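Local coordinates for protein nigritoxine (Vibrio nigripulchritudo, PDB 5M41) that acts as a bacterial toxin against crustaceans and insects and has a fold not described before its own structure, at residues 217-222 / 226-231; 45-50 / 210-215. One frame throughout, in Å; residues are numbered along the deposited sequence.

Interaction 1. Residues 217-222 / 226-231; sequences EPLGVS and IPFQLE
The Phe228 ring is held between Pro227 and Leu219. Pro227 CB sits over the centre of one face. On the opposite face Leu219 CD1 makes a CH-pi contact, 4.1 Å from the ring centroid and offset toward the rim. Pro218 O comes to the ring edge, near its plane, 3.5 Å from Phe228 CD1. Leu219 and Phe228 run side by side, and both turn CG beside the backbone N, with chi1 -35° for Phe228. This brings Leu219 CB to 3.6 Å from Phe228 CD1.

Beyond the ring the backbones pair. Val221 and Leu230 form an antiparallel hydrogen-bonded pair, with Val221 N to Leu230 O at 2.8 Å. Gln229 and Leu230 both face Val221, which makes a classic beta bulge. Val221 O therefore accepts two N-H groups. That of Leu230 comes in the carbonyl plane at 2.9 Å; that of Gln229 comes from above it. A type II turn from Glu217 to Gly220 leads into the pair. At Gly220 the backbone angles call for glycine, since a CB would be jammed against the carbonyl of Leu219.

One water joins the two segments. It donates to Gly220 O at 2.7 Å, accepts from Phe228 N and bonds Ser222 OG. Gln229 NE2 folds back to Pro227 O at 3.0 Å, nearly straight at 167°. Val221 and Leu230 lie on the same face of the pair, and both touch Leu260 of helix 253-264. The chemistry implies a short hairpin fixed mainly by backbone and water bonds, with the exposed Phe228 ring packed between Pro227 and Leu219.

Interaction 2. Residues 45-50 / 210-215; sequences IIEVLS and SAKGAA
Helices 34-54 and 206-215 meet here in a close helix-helix contact, with Glu47 on the first set against Lys212 and Gly213 on the second. The backbones are nearest at Glu47 and Gly213, whose CA atoms are 4.4 Å apart. Gly213 has no side chain, and Glu47 CB packs on its backbone, 3.9 Å from Gly213 N. A CB on Gly213 would lie close to Glu47 N and Ile46 CB, so the glycine suits this short separation.

The Glu47 side chain then crosses Lys212 obliquely. Its CG is anti to the backbone N, chi1 176°, and the chain bends at chi2, which brings the carboxylate across the lysine's aliphatic part, against CB and CD. Glu47 OE1 is 3.6 Å from Lys212 CB, and Glu47 OE2 is 3.6 Å from Lys212 CD. The charged ends stay apart: Glu47 OE2 and Lys212 NZ are 4.4 Å from each other, beyond a salt bridge. Their attraction is probably modest. Glu47 OE1 also has a long, weak ion pair with Arg216.

Nearby, Ser210 OG is hydrogen-bonded to Leu40 O and to Tyr257 OH, which ties helix 206-215 to helices 34-54 and 253-264. Ile46 packs on Tyr64 and Leu67 of helix 62-67. A glycine at the nearest approach is a familiar feature of closely packed helix pairs.

In the fold
Both contacts lie in the N-terminal part of the chain, with centres about 14 Å apart. Helix 206-215 takes part in interaction 2 and is followed, after a turn, by strand 221-223 of interaction 1. The two touch where Val221 CG2 packs on Ala214 O. Phe43 of helix 34-54 reaches Val221 as well as Ser210 and Ala214. Helix 253-264 is likewise shared: its Leu260 meets the hairpin, and its Tyr257 meets helix 206-215. Interaction 1 is a surface contact, local in sequence and rich in backbone bonds. Interaction 2 is partly buried, joins segments 160 residues apart, and relies on close helix packing, with probably only a modest charge attraction.

Interaction 1. Residues 217-222 / 226-231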
ATOM      1  N   GLU A 217      30.770  17.747   2.909  1.00 43.56           N
ATOM      2  CA  GLU A 217      31.738  16.882   2.224  1.00 45.14           C
ATOM      3  C   GLU A 217      31.638  17.025   0.677  1.00 44.90           C
ATOM      4  O   GLU A 217      30.643  16.631   0.103  1.00 45.69           O
ATOM      5  CB  GLU A 217      31.500  15.430   2.663  1.00 45.25           C
ATOM      6  CG  GLU A 217      32.532  14.423   2.198  1.00 50.12           C
ATOM      7  CD  GLU A 217      33.874  14.599   2.895  1.00 55.52           C
ATOM      8  OE1 GLU A 217      33.957  15.375   3.879  1.00 55.22           O
ATOM      9  OE2 GLU A 217      34.845  13.953   2.459  1.00 56.43           O
ATOM     10  N   PRO A 218      32.672  17.584   0.003  1.00 46.63           N
ATOM     11  CA  PRO A 218      32.465  17.963  -1.419  1.00 45.60           C
ATOM     12  C   PRO A 218      32.068  16.775  -2.263  1.00 45.25           C
ATOM     13  O   PRO A 218      32.728  15.726  -2.215  1.00 43.99           O
ATOM     14  CB  PRO A 218      33.841  18.483  -1.844  1.00 46.58           C
ATOM     15  CG  PRO A 218      34.436  18.998  -0.575  1.00 47.16           C
ATOM     16  CD  PRO A 218      34.029  17.948   0.451  1.00 45.62           C
ATOM     17  N   LEU A 219      30.961  16.916  -2.989  1.00 45.25           N
ATOM     18  CA  LEU A 219      30.540  15.903  -3.965  1.00 47.58           C
ATOM     19  C   LEU A 219      30.079  14.578  -3.340  1.00 47.75           C
ATOM     20  O   LEU A 219      29.973  13.566  -4.036  1.00 48.54           O
ATOM     21  CB  LEU A 219      31.671  15.617  -4.961  1.00 47.23           C
ATOM     22  CG  LEU A 219      32.480  16.802  -5.486  1.00 50.82           C
ATOM     23  CD1 LEU A 219      33.551  16.295  -6.457  1.00 51.04           C
ATOM     24  CD2 LEU A 219      31.550  17.810  -6.149  1.00 49.31           C
ATOM     25  N   GLY A 220      29.825  14.568  -2.038  1.00 45.98           N
ATOM     26  CA  GLY A 220      29.269  13.368  -1.431  1.00 45.97           C
ATOM     27  C   GLY A 220      30.211  12.662  -0.469  1.00 46.01           C
ATOM     28  O   GLY A 220      31.446  12.779  -0.540  1.00 46.40           O
ATOM     29  N   VAL A 221      29.605  11.911   0.429  1.00 42.65           N
ATOM     30  CA  VAL A 221      30.335  11.154   1.423  1.00 41.66           C
ATOM     31  C   VAL A 221      30.934   9.910   0.774  1.00 41.26           C
ATOM     32  O   VAL A 221      30.356   9.346  -0.166  1.00 42.31           O
ATOM     33  CB  VAL A 221      29.358  10.786   2.554  1.00 38.91           C
ATOM     34  CG1 VAL A 221      29.998   9.829   3.577  1.00 37.59           C
ATOM     35  CG2 VAL A 221      28.881  12.072   3.211  1.00 37.69           C
ATOM     36  N   SER A 222      32.090   9.486   1.268  1.00 42.54           N
ATOM     37  CA  SER A 222      32.744   8.282   0.765  1.00 44.13           C
ATOM     38  C   SER A 222      32.012   7.012   1.156  1.00 44.66           C
ATOM     39  O   SER A 222      31.478   6.930   2.249  1.00 45.14           O
ATOM     40  CB  SER A 222      34.191   8.228   1.276  1.00 45.00           C
ATOM     41  OG  SER A 222      34.951   9.260   0.639  1.00 47.85           O
ATOM     42  N   ILE A 226      35.772   4.576  -1.279  1.00 55.92           N
ATOM     43  CA  ILE A 226      35.523   5.170  -2.590  1.00 53.62           C
ATOM     44  C   ILE A 226      34.848   6.549  -2.424  1.00 52.29           C
ATOM     45  O   ILE A 226      33.740   6.636  -1.891  1.00 48.06           O
ATOM     46  CB  ILE A 226      34.648   4.235  -3.456  1.00 55.48           C
ATOM     47  CG1 ILE A 226      35.305   2.848  -3.530  1.00 57.94           C
ATOM     48  CG2 ILE A 226      34.450   4.826  -4.854  1.00 54.94           C
ATOM     49  CD1 ILE A 226      34.450   1.779  -4.178  1.00 60.58           C
ATOM     50  N   PRO A 227      35.517   7.627  -2.883  1.00 51.80           N
ATOM     51  CA  PRO A 227      35.025   8.993  -2.679  1.00 49.41           C
ATOM     52  C   PRO A 227      33.794   9.342  -3.515  1.00 46.25           C
ATOM     53  O   PRO A 227      33.515   8.684  -4.499  1.00 47.01           O
ATOM     54  CB  PRO A 227      36.227   9.861  -3.094  1.00 50.28           C
ATOM     55  CG  PRO A 227      36.932   9.025  -4.140  1.00 53.34           C
ATOM     56  CD  PRO A 227      36.776   7.602  -3.672  1.00 53.86           C
ATOM     57  N   PHE A 228      33.043  10.353  -3.073  1.00 44.96           N
ATOM     58  CA  PHE A 228      31.923  10.952  -3.806  1.00 44.33           C
ATOM     59  C   PHE A 228      30.759  10.028  -4.106  1.00 46.37           C
ATOM     60  O   PHE A 228      30.150  10.135  -5.169  1.00 46.43           O
ATOM     61  CB  PHE A 228      32.400  11.595  -5.125  1.00 47.52           C
ATOM     62  CG  PHE A 228      33.773  12.219  -5.042  1.00 46.59           C
ATOM     63  CD1 PHE A 228      34.092  13.113  -4.032  1.00 45.61           C
ATOM     64  CD2 PHE A 228      34.741  11.902  -5.992  1.00 49.47           C
ATOM     65  CE1 PHE A 228      35.361  13.682  -3.955  1.00 46.87           C
ATOM     66  CE2 PHE A 228      36.001  12.464  -5.931  1.00 47.98           C
ATOM     67  CZ  PHE A 228      36.313  13.357  -4.919  1.00 47.80           C
ATOM     68  N   GLN A 229      30.429   9.145  -3.176  1.00 44.16           N
ATOM     69  CA  GLN A 229      29.428   8.116  -3.438  1.00 43.98           C
ATOM     70  C   GLN A 229      28.041   8.439  -2.887  1.00 43.75           C
ATOM     71  O   GLN A 229      27.042   8.073  -3.471  1.00 44.56           O
ATOM     72  CB  GLN A 229      29.918   6.773  -2.901  1.00 44.75           C
ATOM     73  CG  GLN A 229      31.190   6.301  -3.591  1.00 45.69           C
ATOM     74  CD  GLN A 229      30.957   6.077  -5.080  1.00 48.74           C
ATOM     75  OE1 GLN A 229      30.161   5.249  -5.448  1.00 47.85           O
ATOM     76  NE2 GLN A 229      31.608   6.868  -5.927  1.00 49.63           N
ATOM     77  N   LEU A 230      27.976   9.164  -1.786  1.00 41.56           N
ATOM     78  CA  LEU A 230      26.723   9.273  -1.088  1.00 42.77           C
ATOM     79  C   LEU A 230      26.322  10.732  -0.925  1.00 42.89           C
ATOM     80  O   LEU A 230      26.847  11.428  -0.062  1.00 43.12           O
ATOM     81  CB  LEU A 230      26.836   8.565   0.285  1.00 40.99           C
ATOM     82  CG  LEU A 230      27.098   7.052   0.276  1.00 42.08           C
ATOM     83  CD1 LEU A 230      27.417   6.560   1.695  1.00 41.61           C
ATOM     84  CD2 LEU A 230      25.917   6.276  -0.302  1.00 45.17           C
ATOM     85  N   GLU A 231      25.388  11.179  -1.754  1.00 43.48           N
ATOM     86  CA  GLU A 231      24.888  12.547  -1.700  1.00 47.34           C
ATOM     87  C   GLU A 231      24.111  12.776  -0.408  1.00 42.84           C
ATOM     88  O   GLU A 231      23.375  11.914   0.018  1.00 40.75           O
ATOM     89  CB  GLU A 231      23.951  12.796  -2.883  1.00 50.51           C
ATOM     90  CG  GLU A 231      23.683  14.273  -3.175  1.00 59.14           C
ATOM     91  CD  GLU A 231      22.595  14.479  -4.234  1.00 63.47           C
ATOM     92  OE1 GLU A 231      22.360  15.636  -4.649  1.00 65.51           O
ATOM     93  OE2 GLU A 231      21.968  13.484  -4.650  1.00 64.71           O
TER
HETATM   94  O   HOH W   1      33.824  11.584  -0.557  1.00 39.65           O

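Interaction 2. Residues 45-50 / 210-215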
ATOM      1  N   ILE A  45      33.041  17.086  14.355  1.00 35.93           N
ATOM      2  CA  ILE A  45      34.261  17.872  14.554  1.00 36.20           C
ATOM      3  C   ILE A  45      34.475  18.832  13.378  1.00 37.89           C
ATOM      4  O   ILE A  45      34.687  20.040  13.583  1.00 39.10           O
ATOM      5  CB  ILE A  45      35.503  16.985  14.736  1.00 35.44           C
ATOM      6  CG1 ILE A  45      35.375  16.156  16.014  1.00 34.93           C
ATOM      7  CG2 ILE A  45      36.769  17.841  14.864  1.00 35.59           C
ATOM      8  CD1 ILE A  45      36.346  14.980  16.052  1.00 33.89           C
ATOM      9  N   ILE A  46      34.424  18.292  12.158  1.00 38.66           N
ATOM     10  CA  ILE A  46      34.528  19.105  10.942  1.00 40.73           C
ATOM     11  C   ILE A  46      33.554  20.286  10.977  1.00 41.28           C
ATOM     12  O   ILE A  46      33.945  21.418  10.697  1.00 43.13           O
ATOM     13  CB  ILE A  46      34.305  18.284   9.658  1.00 40.21           C
ATOM     14  CG1 ILE A  46      35.524  17.384   9.382  1.00 42.22           C
ATOM     15  CG2 ILE A  46      34.124  19.219   8.468  1.00 42.36           C
ATOM     16  CD1 ILE A  46      35.234  16.180   8.482  1.00 40.95           C
ATOM     17  N   GLU A  47      32.299  20.036  11.341  1.00 38.76           N
ATOM     18  CA  GLU A  47      31.347  21.123  11.430  1.00 40.43           C
ATOM     19  C   GLU A  47      31.816  22.212  12.402  1.00 41.33           C
ATOM     20  O   GLU A  47      31.717  23.408  12.101  1.00 43.43           O
ATOM     21  CB  GLU A  47      29.944  20.617  11.765  1.00 39.88           C
ATOM     22  CG  GLU A  47      28.879  21.687  11.967  1.00 42.66           C
ATOM     23  CD  GLU A  47      28.637  22.583  10.747  1.00 47.04           C
ATOM     24  OE1 GLU A  47      29.047  22.247   9.611  1.00 47.69           O
ATOM     25  OE2 GLU A  47      28.018  23.642  10.932  1.00 50.98           O
ATOM     26  N   VAL A  48      32.320  21.814  13.565  1.00 39.70           N
ATOM     27  CA  VAL A  48      32.688  22.787  14.591  1.00 39.79           C
ATOM     28  C   VAL A  48      33.955  23.550  14.173  1.00 41.65           C
ATOM     29  O   VAL A  48      34.034  24.766  14.350  1.00 39.72           O
ATOM     30  CB  VAL A  48      32.776  22.149  16.003  1.00 41.15           C
ATOM     31  CG1 VAL A  48      33.308  23.132  17.039  1.00 39.27           C
ATOM     32  CG2 VAL A  48      31.405  21.619  16.414  1.00 37.82           C
ATOM     33  N   LEU A  49      34.922  22.847  13.590  1.00 41.18           N
ATOM     34  CA  LEU A  49      36.073  23.526  13.010  1.00 43.74           C
ATOM     35  C   LEU A  49      35.664  24.560  11.948  1.00 47.56           C
ATOM     36  O   LEU A  49      36.218  25.657  11.959  1.00 48.58           O
ATOM     37  CB  LEU A  49      37.106  22.550  12.445  1.00 42.86           C
ATOM     38  CG  LEU A  49      37.708  21.521  13.400  1.00 42.96           C
ATOM     39  CD1 LEU A  49      38.651  20.618  12.625  1.00 45.23           C
ATOM     40  CD2 LEU A  49      38.443  22.183  14.564  1.00 45.69           C
ATOM     41  N   SER A  50      34.705  24.243  11.062  1.00 47.01           N
ATOM     42  CA  SER A  50      34.225  25.223  10.068  1.00 49.99           C
ATOM     43  C   SER A  50      33.682  26.473  10.751  1.00 53.17           C
ATOM     44  O   SER A  50      33.928  27.597  10.308  1.00 50.91           O
ATOM     45  CB  SER A  50      33.127  24.657   9.161  1.00 50.65           C
ATOM     46  OG  SER A  50      33.590  23.489   8.510  1.00 57.41           O
ATOM     47  N   SER A 210      26.938  16.587  13.152  1.00 32.55           N
ATOM     48  CA  SER A 210      27.529  15.537  12.327  1.00 32.71           C
ATOM     49  C   SER A 210      26.886  15.606  10.929  1.00 33.35           C
ATOM     50  O   SER A 210      27.580  15.652   9.930  1.00 35.63           O
ATOM     51  CB  SER A 210      27.351  14.165  12.988  1.00 31.47           C
ATOM     52  OG  SER A 210      27.985  13.152  12.202  1.00 32.30           O
ATOM     53  N   ALA A 211      25.557  15.691  10.876  1.00 33.49           N
ATOM     54  CA  ALA A 211      24.836  15.739   9.612  1.00 34.67           C
ATOM     55  C   ALA A 211      25.302  16.959   8.793  1.00 37.18           C
ATOM     56  O   ALA A 211      25.491  16.873   7.563  1.00 37.96           O
ATOM     57  CB  ALA A 211      23.338  15.817   9.864  1.00 34.08           C
ATOM     58  N   LYS A 212      25.511  18.085   9.474  1.00 36.56           N
ATOM     59  CA  LYS A 212      25.963  19.282   8.778  1.00 39.13           C
ATOM     60  C   LYS A 212      27.370  19.095   8.243  1.00 39.18           C
ATOM     61  O   LYS A 212      27.664  19.509   7.131  1.00 40.31           O
ATOM     62  CB  LYS A 212      25.941  20.488   9.692  1.00 42.47           C
ATOM     63  CG  LYS A 212      24.686  21.319   9.569  1.00 49.81           C
ATOM     64  CD  LYS A 212      24.672  22.494  10.552  1.00 54.98           C
ATOM     65  CE  LYS A 212      24.329  22.030  11.972  1.00 57.29           C
ATOM     66  NZ  LYS A 212      24.080  23.207  12.860  1.00 64.09           N
ATOM     67  N   GLY A 213      28.243  18.487   9.040  1.00 36.87           N
ATOM     68  CA  GLY A 213      29.603  18.202   8.601  1.00 36.81           C
ATOM     69  C   GLY A 213      29.572  17.321   7.365  1.00 38.32           C
ATOM     70  O   GLY A 213      30.296  17.558   6.406  1.00 37.86           O
ATOM     71  N   ALA A 214      28.711  16.312   7.381  1.00 36.85           N
ATOM     72  CA  ALA A 214      28.616  15.417   6.240  1.00 37.67           C
ATOM     73  C   ALA A 214      28.102  16.145   4.977  1.00 39.63           C
ATOM     74  O   ALA A 214      28.547  15.819   3.890  1.00 39.23           O
ATOM     75  CB  ALA A 214      27.760  14.205   6.567  1.00 34.61           C
ATOM     76  N   ALA A 215      27.187  17.116   5.126  1.00 39.37           N
ATOM     77  CA  ALA A 215      26.653  17.864   3.981  1.00 41.52           C
ATOM     78  C   ALA A 215      27.693  18.776   3.357  1.00 43.85           C
ATOM     79  O   ALA A 215      27.545  19.150   2.215  1.00 44.94           O
ATOM     80  CB  ALA A 215      25.434  18.697   4.378  1.00 43.97           C
TER